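Local structure of KLLA0E08119p (Kluyveromyces lactis, 3VA7) at residues Arg519-Asn524 / Glu544-Val549; Asp1003-Tyr1008 / Val1124-Ala1129; Phe1178-Ala1183 / Val1195-Ala1200. The protein probably catalyses the biotin- and ATP-dependent carboxylation of urea to urea-1-carboxylate, this piece of the longer protein comprising its carboxylase part, including carboxyltransferase and biotin-carrier domains. One frame throughout, in Å; residues are numbered along the deposited sequence.

Interaction 1: Arg519-Asn524 / Glu544-Val549; sequences RVVGNN and ETVIAV
The flat group in this contact is a peptide unit, that joining Ile547 to Ala548, and the CG2 methyl of Val521 sits over one of its faces, 3.8 Å from Ile547 C. No aromatic ring meets the other segment. The same methyl touches Ala548 CB at 3.5 Å, while the second branch, Val521 CG1, extends along the strand to Val546 CB at 4.2 Å. Val521 spans from Val546 to Ala548 because a chi1 of 175° turns CG1 away from N and leaves CG2 opposite the carbonyl carbon. Val520 adds a further methyl, CG1, 3.7 Å from Ala548 CB, so that two valines share one small partner. Alanine suits that place, its lone methyl letting the valine methyls come down close to the strand backbone. Val546 and Ala548 point toward the helix end, whereas Ile547 between them points away and packs on Ile592. No hydrogen bond crosses between the segments. The chain can turn away straight after the valines because Gly522, at positive phi (80°), ends the helix in a Schellman motif, its N bonding Arg519 O at 2.7 Å; a side chain there would press against Val521 O. Asn523 then ties the following loop to Ile592 and Gly594. Such apolar docking of a helix C-terminus on an antiparallel sheet belongs here to the region of carboxyltransferase subdomains A and B.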
ATOM      1  N   ARG A 519     -17.967  12.920  16.146  1.00 36.68           N
ATOM      2  CA  ARG A 519     -19.227  13.110  16.836  1.00 37.05           C
ATOM      3  C   ARG A 519     -19.854  14.483  16.525  1.00 35.67           C
ATOM      4  O   ARG A 519     -21.064  14.590  16.361  1.00 35.06           O
ATOM      5  CB  ARG A 519     -19.034  12.932  18.358  1.00 37.88           C
ATOM      6  CG  ARG A 519     -20.320  13.063  19.175  1.00 40.45           C
ATOM      7  CD  ARG A 519     -21.387  12.138  18.687  1.00 44.70           C
ATOM      8  NE  ARG A 519     -22.383  11.899  19.729  1.00 53.53           N
ATOM      9  CZ  ARG A 519     -23.590  12.481  19.771  1.00 56.79           C
ATOM     10  NH1 ARG A 519     -24.440  12.170  20.749  1.00 57.83           N
ATOM     11  NH2 ARG A 519     -23.957  13.356  18.832  1.00 55.94           N
ATOM     12  N   VAL A 520     -19.030  15.512  16.404  1.00 34.66           N
ATOM     13  CA  VAL A 520     -19.562  16.844  16.261  1.00 34.65           C
ATOM     14  C   VAL A 520     -20.436  16.912  15.016  1.00 35.62           C
ATOM     15  O   VAL A 520     -21.370  17.727  14.941  1.00 36.42           O
ATOM     16  CB  VAL A 520     -18.461  17.895  16.235  1.00 34.52           C
ATOM     17  CG1 VAL A 520     -18.966  19.181  15.629  1.00 33.43           C
ATOM     18  CG2 VAL A 520     -17.827  18.084  17.651  1.00 32.71           C
ATOM     19  N   VAL A 521     -20.160  16.033  14.059  1.00 35.00           N
ATOM     20  CA  VAL A 521     -20.855  16.040  12.801  1.00 34.63           C
ATOM     21  C   VAL A 521     -21.888  14.911  12.775  1.00 34.94           C
ATOM     22  O   VAL A 521     -22.622  14.742  11.783  1.00 34.89           O
ATOM     23  CB  VAL A 521     -19.850  15.828  11.678  1.00 35.17           C
ATOM     24  CG1 VAL A 521     -20.537  15.712  10.461  1.00 37.72           C
ATOM     25  CG2 VAL A 521     -18.853  17.010  11.538  1.00 36.53           C
ATOM     26  N   GLY A 522     -21.976  14.127  13.849  1.00 34.76           N
ATOM     27  CA  GLY A 522     -22.995  13.083  13.909  1.00 35.11           C
ATOM     28  C   GLY A 522     -22.646  11.804  13.143  1.00 36.02           C
ATOM     29  O   GLY A 522     -23.520  10.989  12.844  1.00 36.61           O
ATOM     30  N   ASN A 523     -21.358  11.612  12.833  1.00 35.69           N
ATOM     31  CA  ASN A 523     -20.894  10.377  12.212  1.00 34.13           C
ATOM     32  C   ASN A 523     -21.026   9.186  13.182  1.00 33.40           C
ATOM     33  O   ASN A 523     -20.745   9.319  14.380  1.00 32.31           O
ATOM     34  CB  ASN A 523     -19.429  10.530  11.747  1.00 33.17           C
ATOM     35  CG  ASN A 523     -19.287  11.191  10.359  1.00 34.44           C
ATOM     36  OD1 ASN A 523     -20.239  11.290   9.591  1.00 35.04           O
ATOM     37  ND2 ASN A 523     -18.063  11.614  10.027  1.00 35.68           N
ATOM     38  N   ASN A 524     -21.442   8.019  12.662  1.00 33.66           N
ATOM     39  CA  ASN A 524     -21.077   6.718  13.277  1.00 33.33           C
ATOM     40  C   ASN A 524     -19.566   6.695  13.631  1.00 33.00           C
ATOM     41  O   ASN A 524     -18.754   7.266  12.899  1.00 32.83           O
ATOM     42  CB  ASN A 524     -21.390   5.575  12.322  1.00 33.43           C
ATOM     43  CG  ASN A 524     -21.050   4.206  12.920  1.00 33.97           C
ATOM     44  OD1 ASN A 524     -19.906   3.743  12.799  1.00 35.35           O
ATOM     45  ND2 ASN A 524     -22.057   3.539  13.549  1.00 28.07           N
ATOM     46  N   GLU A 544     -22.042  19.278  -1.358  1.00 52.00           N
ATOM     47  CA  GLU A 544     -22.361  19.903  -0.069  1.00 52.75           C
ATOM     48  C   GLU A 544     -22.281  18.939   1.090  1.00 51.96           C
ATOM     49  O   GLU A 544     -22.574  17.762   0.947  1.00 52.20           O
ATOM     50  CB  GLU A 544     -23.731  20.616  -0.093  1.00 53.10           C
ATOM     51  CG  GLU A 544     -24.952  19.731  -0.344  1.00 57.50           C
ATOM     52  CD  GLU A 544     -26.243  20.296   0.297  1.00 65.41           C
ATOM     53  OE1 GLU A 544     -26.454  21.551   0.270  1.00 65.65           O
ATOM     54  OE2 GLU A 544     -27.039  19.478   0.847  1.00 67.42           O
ATOM     55  N   THR A 545     -21.921  19.448   2.262  1.00 51.64           N
ATOM     56  CA  THR A 545     -21.795  18.587   3.439  1.00 50.59           C
ATOM     57  C   THR A 545     -21.610  19.424   4.699  1.00 49.51           C
ATOM     58  O   THR A 545     -21.622  20.644   4.634  1.00 50.50           O
ATOM     59  CB  THR A 545     -20.588  17.570   3.254  1.00 50.86           C
ATOM     60  OG1 THR A 545     -20.493  16.662   4.370  1.00 49.98           O
ATOM     61  CG2 THR A 545     -19.266  18.305   3.044  1.00 50.39           C
ATOM     62  N   VAL A 546     -21.414  18.745   5.829  1.00 47.53           N
ATOM     63  CA  VAL A 546     -21.033  19.348   7.087  1.00 44.91           C
ATOM     64  C   VAL A 546     -19.591  18.909   7.466  1.00 43.62           C
ATOM     65  O   VAL A 546     -19.188  17.820   7.157  1.00 43.72           O
ATOM     66  CB  VAL A 546     -22.065  18.969   8.211  1.00 45.49           C
ATOM     67  CG1 VAL A 546     -21.802  19.748   9.480  1.00 44.89           C
ATOM     68  CG2 VAL A 546     -23.523  19.143   7.745  1.00 42.53           C
ATOM     69  N   ILE A 547     -18.850  19.757   8.175  1.00 41.87           N
ATOM     70  CA  ILE A 547     -17.432  19.604   8.455  1.00 39.77           C
ATOM     71  C   ILE A 547     -17.189  19.990   9.898  1.00 39.68           C
ATOM     72  O   ILE A 547     -17.952  20.765  10.463  1.00 39.58           O
ATOM     73  CB  ILE A 547     -16.642  20.550   7.469  1.00 40.15           C
ATOM     74  CG1 ILE A 547     -15.992  19.730   6.368  1.00 40.93           C
ATOM     75  CG2 ILE A 547     -15.615  21.550   8.108  1.00 37.70           C
ATOM     76  CD1 ILE A 547     -17.003  19.052   5.468  1.00 39.89           C
ATOM     77  N   ALA A 548     -16.125  19.495  10.511  1.00 38.69           N
ATOM     78  CA  ALA A 548     -15.755  20.015  11.802  1.00 37.56           C
ATOM     79  C   ALA A 548     -14.303  19.793  11.948  1.00 37.56           C
ATOM     80  O   ALA A 548     -13.758  18.938  11.269  1.00 38.39           O
ATOM     81  CB  ALA A 548     -16.490  19.290  12.868  1.00 37.90           C
ATOM     82  N   VAL A 549     -13.655  20.575  12.807  1.00 37.30           N
ATOM     83  CA  VAL A 549     -12.213  20.412  13.062  1.00 36.19           C
ATOM     84  C   VAL A 549     -12.004  20.364  14.561  1.00 36.65           C
ATOM     85  O   VAL A 549     -12.620  21.111  15.312  1.00 37.03           O
ATOM     86  CB  VAL A 549     -11.382  21.540  12.435  1.00 35.73           C
ATOM     87  CG1 VAL A 549      -9.912  21.337  12.676  1.00 31.65           C
ATOM     88  CG2 VAL A 549     -11.638  21.587  10.925  1.00 35.65           C
TER

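Interaction 2: Asp1003-Tyr1008 / Val1124-Ala1129; sequences DPRHRY and VAFQEA
An Asx turn at Asp1003 shapes the loop that receives Phe1126, presenting Arg1005 CA to one face of the phenylalanine ring in a CH-pi contact. That carbon lies 3.6 Å from the ring centroid and 7° off the normal. Arg1005 O is also over a face, whereas Arg1007 O comes to the edge, 3.7 Å from Phe1126 CE2, where ring hydrogens would suit a carbonyl oxygen. Tyr1008 CE1 meets Phe1126 CZ at 4.2 Å, each at the other's edge. A first torsion of 179° carries the ring of Phe1126 out from its helix onto the backbone of Arg1005. With the ring cut back to an alanine, Arg1005 CA is likely to lose its aromatic partner and a gap to open between loop and helix. Asp1003 braces the turn: OD2 takes Arg1005 N at 3.0 Å and, on the syn side, Arg1005 NE at 2.9 Å, nearly straight (169°). Arg1005 NH2 completes the side-on grip on OD1, while NH1 bonds Ser1122 OG, tying the loop to helix 1120-1128 a second time. A phenylalanine ring laid on a turn thus joins that helix to the loop after strand 997-1001, part of the carboxyltransferase C and D region.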
ATOM      1  N   ASP A1003      20.971 -24.612  14.876  1.00 32.96           N
ATOM      2  CA  ASP A1003      22.297 -25.048  15.300  1.00 34.24           C
ATOM      3  C   ASP A1003      22.855 -24.087  16.351  1.00 34.52           C
ATOM      4  O   ASP A1003      23.059 -22.926  16.053  1.00 35.75           O
ATOM      5  CB  ASP A1003      23.227 -25.157  14.079  1.00 34.20           C
ATOM      6  CG  ASP A1003      24.532 -25.927  14.376  1.00 35.21           C
ATOM      7  OD1 ASP A1003      25.049 -26.559  13.399  1.00 37.40           O
ATOM      8  OD2 ASP A1003      25.046 -25.897  15.542  1.00 28.73           O
ATOM      9  N   PRO A1004      23.091 -24.563  17.587  1.00 35.01           N
ATOM     10  CA  PRO A1004      23.587 -23.664  18.637  1.00 35.24           C
ATOM     11  C   PRO A1004      24.945 -23.030  18.344  1.00 35.48           C
ATOM     12  O   PRO A1004      25.248 -21.936  18.888  1.00 35.82           O
ATOM     13  CB  PRO A1004      23.654 -24.575  19.873  1.00 35.51           C
ATOM     14  CG  PRO A1004      22.549 -25.566  19.613  1.00 34.74           C
ATOM     15  CD  PRO A1004      22.765 -25.888  18.152  1.00 34.81           C
ATOM     16  N   ARG A1005      25.741 -23.697  17.510  1.00 34.82           N
ATOM     17  CA  ARG A1005      27.039 -23.151  17.043  1.00 34.89           C
ATOM     18  C   ARG A1005      26.810 -22.054  16.005  1.00 35.05           C
ATOM     19  O   ARG A1005      27.775 -21.583  15.392  1.00 36.16           O
ATOM     20  CB  ARG A1005      27.909 -24.271  16.395  1.00 34.38           C
ATOM     21  CG  ARG A1005      28.014 -25.522  17.260  1.00 34.92           C
ATOM     22  CD  ARG A1005      28.471 -26.772  16.521  1.00 35.53           C
ATOM     23  NE  ARG A1005      27.460 -27.407  15.666  1.00 40.29           N
ATOM     24  CZ  ARG A1005      27.629 -28.610  15.089  1.00 41.14           C
ATOM     25  NH1 ARG A1005      28.768 -29.302  15.292  1.00 42.18           N
ATOM     26  NH2 ARG A1005      26.689 -29.133  14.303  1.00 34.62           N
ATOM     27  N   HIS A1006      25.551 -21.684  15.731  1.00 33.39           N
ATOM     28  CA  HIS A1006      25.331 -20.636  14.762  1.00 31.28           C
ATOM     29  C   HIS A1006      24.911 -19.390  15.454  1.00 30.65           C
ATOM     30  O   HIS A1006      24.503 -18.413  14.826  1.00 30.27           O
ATOM     31  CB  HIS A1006      24.332 -21.050  13.718  1.00 31.56           C
ATOM     32  CG  HIS A1006      24.920 -21.918  12.665  1.00 32.33           C
ATOM     33  ND1 HIS A1006      24.158 -22.734  11.857  1.00 32.38           N
ATOM     34  CD2 HIS A1006      26.207 -22.107  12.296  1.00 32.12           C
ATOM     35  CE1 HIS A1006      24.946 -23.384  11.031  1.00 32.17           C
ATOM     36  NE2 HIS A1006      26.196 -23.021  11.276  1.00 33.24           N
ATOM     37  N   ARG A1007      25.035 -19.407  16.772  1.00 30.12           N
ATOM     38  CA  ARG A1007      24.486 -18.326  17.555  1.00 29.29           C
ATOM     39  C   ARG A1007      25.641 -17.532  18.021  1.00 29.30           C
ATOM     40  O   ARG A1007      26.419 -18.008  18.822  1.00 29.30           O
ATOM     41  CB  ARG A1007      23.639 -18.834  18.720  1.00 28.36           C
ATOM     42  CG  ARG A1007      22.521 -19.679  18.247  1.00 28.12           C
ATOM     43  CD  ARG A1007      21.836 -20.429  19.346  1.00 24.90           C
ATOM     44  NE  ARG A1007      20.825 -21.305  18.770  1.00 22.01           N
ATOM     45  CZ  ARG A1007      20.119 -22.211  19.460  1.00 22.56           C
ATOM     46  NH1 ARG A1007      20.297 -22.354  20.765  1.00 16.68           N
ATOM     47  NH2 ARG A1007      19.235 -22.998  18.820  1.00 20.13           N
ATOM     48  N   TYR A1008      25.710 -16.310  17.510  1.00 29.66           N
ATOM     49  CA  TYR A1008      26.811 -15.394  17.680  1.00 29.58           C
ATOM     50  C   TYR A1008      26.450 -14.294  18.662  1.00 29.98           C
ATOM     51  O   TYR A1008      25.279 -13.843  18.736  1.00 30.66           O
ATOM     52  CB  TYR A1008      27.093 -14.806  16.304  1.00 30.38           C
ATOM     53  CG  TYR A1008      27.705 -15.826  15.324  1.00 32.08           C
ATOM     54  CD1 TYR A1008      28.415 -16.925  15.815  1.00 32.21           C
ATOM     55  CD2 TYR A1008      27.639 -15.650  13.928  1.00 31.99           C
ATOM     56  CE1 TYR A1008      29.008 -17.848  14.983  1.00 35.42           C
ATOM     57  CE2 TYR A1008      28.269 -16.570  13.048  1.00 34.84           C
ATOM     58  CZ  TYR A1008      28.949 -17.683  13.592  1.00 38.83           C
ATOM     59  OH  TYR A1008      29.601 -18.658  12.807  1.00 41.22           O
ATOM     60  N   VAL A1124      29.110 -28.136  22.845  1.00 54.77           N
ATOM     61  CA  VAL A1124      29.607 -27.702  24.160  1.00 55.55           C
ATOM     62  C   VAL A1124      30.940 -26.969  24.096  1.00 55.25           C
ATOM     63  O   VAL A1124      31.096 -25.919  24.671  1.00 55.13           O
ATOM     64  CB  VAL A1124      29.661 -28.871  25.156  1.00 56.37           C
ATOM     65  CG1 VAL A1124      30.188 -28.387  26.542  1.00 56.11           C
ATOM     66  CG2 VAL A1124      28.250 -29.516  25.274  1.00 55.57           C
ATOM     67  N   ALA A1125      31.889 -27.551  23.387  1.00 56.05           N
ATOM     68  CA  ALA A1125      33.121 -26.878  22.982  1.00 56.42           C
ATOM     69  C   ALA A1125      32.824 -25.467  22.448  1.00 57.27           C
ATOM     70  O   ALA A1125      33.456 -24.484  22.908  1.00 57.43           O
ATOM     71  CB  ALA A1125      33.817 -27.688  21.903  1.00 55.97           C
ATOM     72  N   PHE A1126      31.888 -25.364  21.483  1.00 56.73           N
ATOM     73  CA  PHE A1126      31.503 -24.052  20.951  1.00 56.40           C
ATOM     74  C   PHE A1126      31.024 -23.095  22.050  1.00 57.08           C
ATOM     75  O   PHE A1126      31.461 -21.963  22.097  1.00 57.46           O
ATOM     76  CB  PHE A1126      30.483 -24.133  19.800  1.00 55.78           C
ATOM     77  CG  PHE A1126      30.072 -22.790  19.291  1.00 54.09           C
ATOM     78  CD1 PHE A1126      30.709 -22.222  18.194  1.00 54.12           C
ATOM     79  CD2 PHE A1126      29.087 -22.054  19.945  1.00 52.25           C
ATOM     80  CE1 PHE A1126      30.355 -20.943  17.746  1.00 53.60           C
ATOM     81  CE2 PHE A1126      28.731 -20.783  19.510  1.00 51.72           C
ATOM     82  CZ  PHE A1126      29.361 -20.234  18.407  1.00 52.82           C
ATOM     83  N   GLN A1127      30.158 -23.573  22.942  1.00 58.40           N
ATOM     84  CA  GLN A1127      29.546 -22.749  23.988  1.00 59.38           C
ATOM     85  C   GLN A1127      30.493 -22.290  25.080  1.00 60.32           C
ATOM     86  O   GLN A1127      30.420 -21.156  25.555  1.00 59.77           O
ATOM     87  CB  GLN A1127      28.380 -23.497  24.627  1.00 59.11           C
ATOM     88  CG  GLN A1127      27.059 -23.195  23.977  1.00 59.86           C
ATOM     89  CD  GLN A1127      25.940 -24.185  24.343  1.00 61.26           C
ATOM     90  OE1 GLN A1127      26.183 -25.299  24.814  1.00 61.25           O
ATOM     91  NE2 GLN A1127      24.707 -23.770  24.108  1.00 60.51           N
ATOM     92  N   GLU A1128      31.369 -23.189  25.504  1.00 62.14           N
ATOM     93  CA  GLU A1128      32.245 -22.897  26.627  1.00 63.74           C
ATOM     94  C   GLU A1128      33.214 -21.783  26.199  1.00 63.11           C
ATOM     95  O   GLU A1128      33.559 -20.913  26.987  1.00 62.70           O
ATOM     96  CB  GLU A1128      32.961 -24.184  27.080  1.00 64.76           C
ATOM     97  CG  GLU A1128      33.009 -24.367  28.614  1.00 69.29           C
ATOM     98  CD  GLU A1128      32.694 -25.818  29.082  1.00 75.30           C
ATOM     99  OE1 GLU A1128      32.248 -25.982  30.246  1.00 77.26           O
ATOM    100  OE2 GLU A1128      32.883 -26.794  28.305  1.00 76.91           O
ATOM    101  N   ALA A1129      33.570 -21.788  24.915  1.00 62.95           N
ATOM    102  CA  ALA A1129      34.549 -20.865  24.359  1.00 62.67           C
ATOM    103  C   ALA A1129      33.961 -19.597  23.738  1.00 62.99           C
ATOM    104  O   ALA A1129      34.541 -19.072  22.787  1.00 63.27           O
ATOM    105  CB  ALA A1129      35.383 -21.583  23.323  1.00 62.23           C
TER

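Interaction 3: Phe1178-Ala1183 / Val1195-Ala1200; sequences FWKPVA and VIIIEA
A chi1 of -62° lets Ile1197 turn its two branches to different partners: CG2, trans to the amide nitrogen, lies 3.7 Å from Trp1179 CE3, while CG1 swings to Val1182 CG2 at 3.6 Å. The strands are antiparallel neighbours in the biotinyl carrier domain, and a classic beta bulge interrupts their pairing, Trp1179 and Lys1180 together facing Ile1197. Ile1197 O receives Trp1179 N at 3.0 Å and, weakly, Lys1180 N; in return Ile1197 N gives a bond to Lys1180 O at 2.9 Å. The bulge lets Trp1179 and Lys1180 both run alongside Ile1197, and Lys1180 CE rests over the indole, off its centre. Lysine suits this partly exposed place, NZ making a long, weak ion pair with Glu948, which also accepts from NE1 of the buried Trp1179. On the other face the side chains are apolar and largely buried: Phe1178 crosses Ile1196 at about a right angle, ring atom CE1 lying 3.4 Å from Ile1196 CD1, and its CB is 3.8 Å from Ile1198 CD1. Glu1199 reaches Arg945, Thr1018 and Asn696, linking the carrier to the carboxyltransferase region, three residues before Lys1202 of the biotin pocket, which sits in the turn between strands 1194-1200 and 1203-1208. Where the pairing ends, Val1195 O takes two N-H groups from the same face of its carbonyl plane, Val1182 N at 2.8 Å and Ala1183 N at 3.2 Å.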
ATOM      1  N   PHE A1178      21.180  18.605  10.743  1.00 35.25           N
ATOM      2  CA  PHE A1178      21.677  18.802   9.373  1.00 33.93           C
ATOM      3  C   PHE A1178      22.416  17.592   8.913  1.00 33.37           C
ATOM      4  O   PHE A1178      23.371  17.137   9.543  1.00 32.31           O
ATOM      5  CB  PHE A1178      22.564  20.047   9.309  1.00 34.78           C
ATOM      6  CG  PHE A1178      23.070  20.395   7.922  1.00 34.01           C
ATOM      7  CD1 PHE A1178      22.506  21.452   7.211  1.00 32.74           C
ATOM      8  CD2 PHE A1178      24.145  19.680   7.343  1.00 32.89           C
ATOM      9  CE1 PHE A1178      22.997  21.807   5.943  1.00 29.37           C
ATOM     10  CE2 PHE A1178      24.620  20.013   6.086  1.00 30.99           C
ATOM     11  CZ  PHE A1178      24.054  21.101   5.396  1.00 28.65           C
ATOM     12  N   TRP A1179      21.970  17.079   7.786  1.00 34.19           N
ATOM     13  CA  TRP A1179      22.490  15.837   7.251  1.00 34.97           C
ATOM     14  C   TRP A1179      23.670  16.109   6.330  1.00 35.70           C
ATOM     15  O   TRP A1179      24.810  15.722   6.645  1.00 36.61           O
ATOM     16  CB  TRP A1179      21.375  15.127   6.505  1.00 35.59           C
ATOM     17  CG  TRP A1179      21.704  13.730   5.995  1.00 36.44           C
ATOM     18  CD1 TRP A1179      22.943  13.198   5.765  1.00 33.95           C
ATOM     19  CD2 TRP A1179      20.753  12.720   5.612  1.00 35.57           C
ATOM     20  NE1 TRP A1179      22.818  11.906   5.303  1.00 35.61           N
ATOM     21  CE2 TRP A1179      21.489  11.594   5.180  1.00 33.92           C
ATOM     22  CE3 TRP A1179      19.352  12.657   5.608  1.00 36.39           C
ATOM     23  CZ2 TRP A1179      20.882  10.414   4.738  1.00 32.10           C
ATOM     24  CZ3 TRP A1179      18.741  11.457   5.182  1.00 37.78           C
ATOM     25  CH2 TRP A1179      19.521  10.356   4.740  1.00 33.69           C
ATOM     26  N   LYS A1180      23.391  16.782   5.211  1.00 35.04           N
ATOM     27  CA  LYS A1180      24.368  16.996   4.136  1.00 35.54           C
ATOM     28  C   LYS A1180      23.834  18.044   3.128  1.00 35.53           C
ATOM     29  O   LYS A1180      22.594  18.214   2.996  1.00 36.61           O
ATOM     30  CB  LYS A1180      24.697  15.672   3.415  1.00 35.18           C
ATOM     31  CG  LYS A1180      23.519  15.086   2.636  1.00 35.84           C
ATOM     32  CD  LYS A1180      23.900  13.881   1.841  1.00 37.29           C
ATOM     33  CE  LYS A1180      22.702  12.976   1.695  1.00 38.48           C
ATOM     34  NZ  LYS A1180      23.170  11.642   1.339  1.00 38.08           N
ATOM     35  N   PRO A1181      24.735  18.751   2.419  1.00 35.02           N
ATOM     36  CA  PRO A1181      24.187  19.715   1.452  1.00 35.56           C
ATOM     37  C   PRO A1181      23.865  19.039   0.127  1.00 35.88           C
ATOM     38  O   PRO A1181      24.400  17.988  -0.145  1.00 35.77           O
ATOM     39  CB  PRO A1181      25.328  20.718   1.282  1.00 34.99           C
ATOM     40  CG  PRO A1181      26.589  19.922   1.529  1.00 33.26           C
ATOM     41  CD  PRO A1181      26.216  18.787   2.462  1.00 35.17           C
ATOM     42  N   VAL A1182      22.981  19.616  -0.671  1.00 37.58           N
ATOM     43  CA  VAL A1182      22.763  19.128  -2.035  1.00 39.11           C
ATOM     44  C   VAL A1182      23.641  19.884  -3.054  1.00 40.31           C
ATOM     45  O   VAL A1182      24.427  19.270  -3.800  1.00 41.35           O
ATOM     46  CB  VAL A1182      21.273  19.249  -2.455  1.00 40.03           C
ATOM     47  CG1 VAL A1182      21.071  18.867  -3.990  1.00 38.11           C
ATOM     48  CG2 VAL A1182      20.401  18.410  -1.519  1.00 38.03           C
ATOM     49  N   ALA A1183      23.501  21.206  -3.075  1.00 40.24           N
ATOM     50  CA  ALA A1183      24.235  22.036  -3.994  1.00 41.18           C
ATOM     51  C   ALA A1183      25.508  22.583  -3.346  1.00 42.96           C
ATOM     52  O   ALA A1183      25.634  22.615  -2.098  1.00 43.03           O
ATOM     53  CB  ALA A1183      23.368  23.127  -4.445  1.00 40.59           C
ATOM     54  N   VAL A1195      18.616  22.263  -2.101  1.00 40.21           N
ATOM     55  CA  VAL A1195      19.828  22.985  -1.667  1.00 38.50           C
ATOM     56  C   VAL A1195      20.521  22.306  -0.523  1.00 37.65           C
ATOM     57  O   VAL A1195      21.729  22.070  -0.599  1.00 36.97           O
ATOM     58  CB  VAL A1195      19.551  24.411  -1.189  1.00 38.94           C
ATOM     59  CG1 VAL A1195      20.900  25.145  -0.887  1.00 36.53           C
ATOM     60  CG2 VAL A1195      18.668  25.177  -2.199  1.00 38.63           C
ATOM     61  N   ILE A1196      19.761  22.040   0.552  1.00 35.97           N
ATOM     62  CA  ILE A1196      20.254  21.229   1.668  1.00 34.42           C
ATOM     63  C   ILE A1196      19.287  20.134   2.178  1.00 34.12           C
ATOM     64  O   ILE A1196      18.085  20.165   1.917  1.00 33.66           O
ATOM     65  CB  ILE A1196      20.743  22.089   2.845  1.00 34.60           C
ATOM     66  CG1 ILE A1196      19.554  22.568   3.682  1.00 35.51           C
ATOM     67  CG2 ILE A1196      21.611  23.229   2.369  1.00 31.91           C
ATOM     68  CD1 ILE A1196      19.750  22.359   5.151  1.00 33.74           C
ATOM     69  N   ILE A1197      19.840  19.153   2.895  1.00 34.06           N
ATOM     70  CA  ILE A1197      19.056  18.075   3.471  1.00 33.57           C
ATOM     71  C   ILE A1197      19.152  18.013   5.013  1.00 34.44           C
ATOM     72  O   ILE A1197      20.229  18.090   5.618  1.00 34.29           O
ATOM     73  CB  ILE A1197      19.432  16.728   2.849  1.00 33.17           C
ATOM     74  CG1 ILE A1197      19.154  16.693   1.334  1.00 32.23           C
ATOM     75  CG2 ILE A1197      18.647  15.626   3.449  1.00 32.94           C
ATOM     76  CD1 ILE A1197      19.786  15.434   0.659  1.00 26.15           C
ATOM     77  N   ILE A1198      17.995  17.838   5.633  1.00 35.07           N
ATOM     78  CA  ILE A1198      17.855  17.777   7.094  1.00 35.09           C
ATOM     79  C   ILE A1198      17.339  16.389   7.353  1.00 35.00           C
ATOM     80  O   ILE A1198      16.716  15.780   6.477  1.00 35.39           O
ATOM     81  CB  ILE A1198      16.844  18.975   7.493  1.00 36.14           C
ATOM     82  CG1 ILE A1198      17.610  20.299   7.578  1.00 35.09           C
ATOM     83  CG2 ILE A1198      15.920  18.772   8.695  1.00 34.35           C
ATOM     84  CD1 ILE A1198      18.989  20.147   8.167  1.00 38.93           C
ATOM     85  N   GLU A1199      17.613  15.825   8.510  1.00 34.90           N
ATOM     86  CA  GLU A1199      16.674  14.771   8.967  1.00 34.12           C
ATOM     87  C   GLU A1199      15.717  15.388   9.958  1.00 33.45           C
ATOM     88  O   GLU A1199      16.146  15.891  11.004  1.00 32.57           O
ATOM     89  CB  GLU A1199      17.346  13.520   9.576  1.00 34.36           C
ATOM     90  CG  GLU A1199      16.331  12.380   9.853  1.00 31.87           C
ATOM     91  CD  GLU A1199      16.945  11.161  10.519  1.00 31.86           C
ATOM     92  OE1 GLU A1199      17.850  11.302  11.386  1.00 33.04           O
ATOM     93  OE2 GLU A1199      16.505  10.038  10.193  1.00 31.15           O
ATOM     94  N   ALA A1200      14.439  15.358   9.611  1.00 32.87           N
ATOM     95  CA  ALA A1200      13.361  15.781  10.504  1.00 32.62           C
ATOM     96  C   ALA A1200      12.317  14.673  10.571  1.00 33.52           C
ATOM     97  O   ALA A1200      11.842  14.191   9.524  1.00 34.00           O
ATOM     98  CB  ALA A1200      12.725  17.018   9.989  1.00 32.15           C
TER

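How the interactions relate
The three contacts lie far apart, interactions 1 and 2 on opposite sides of the chain's centre with centres about 62 Å apart. Interactions 1 and 3 are buried, interaction 2 only partly so. Their chemistry follows the elements joined. Interaction 1 sets a helix end on a sheet through methyl groups; interaction 2 fits an aromatic ring against a polar loop braced by its Asp1003-Arg1005 salt bridge; interaction 3 joins strands by main-chain bonds, with Phe1178, Ile1196 and Ile1198 on a buried apolar face and Lys1180 beside Ile1197 on the other. Interaction 1 and the loop of interaction 2 belong to carboxyltransferase regions; interaction 3 lies in the biotin carrier, the Glu1199 side chain about 8 Å from the bound biotin group.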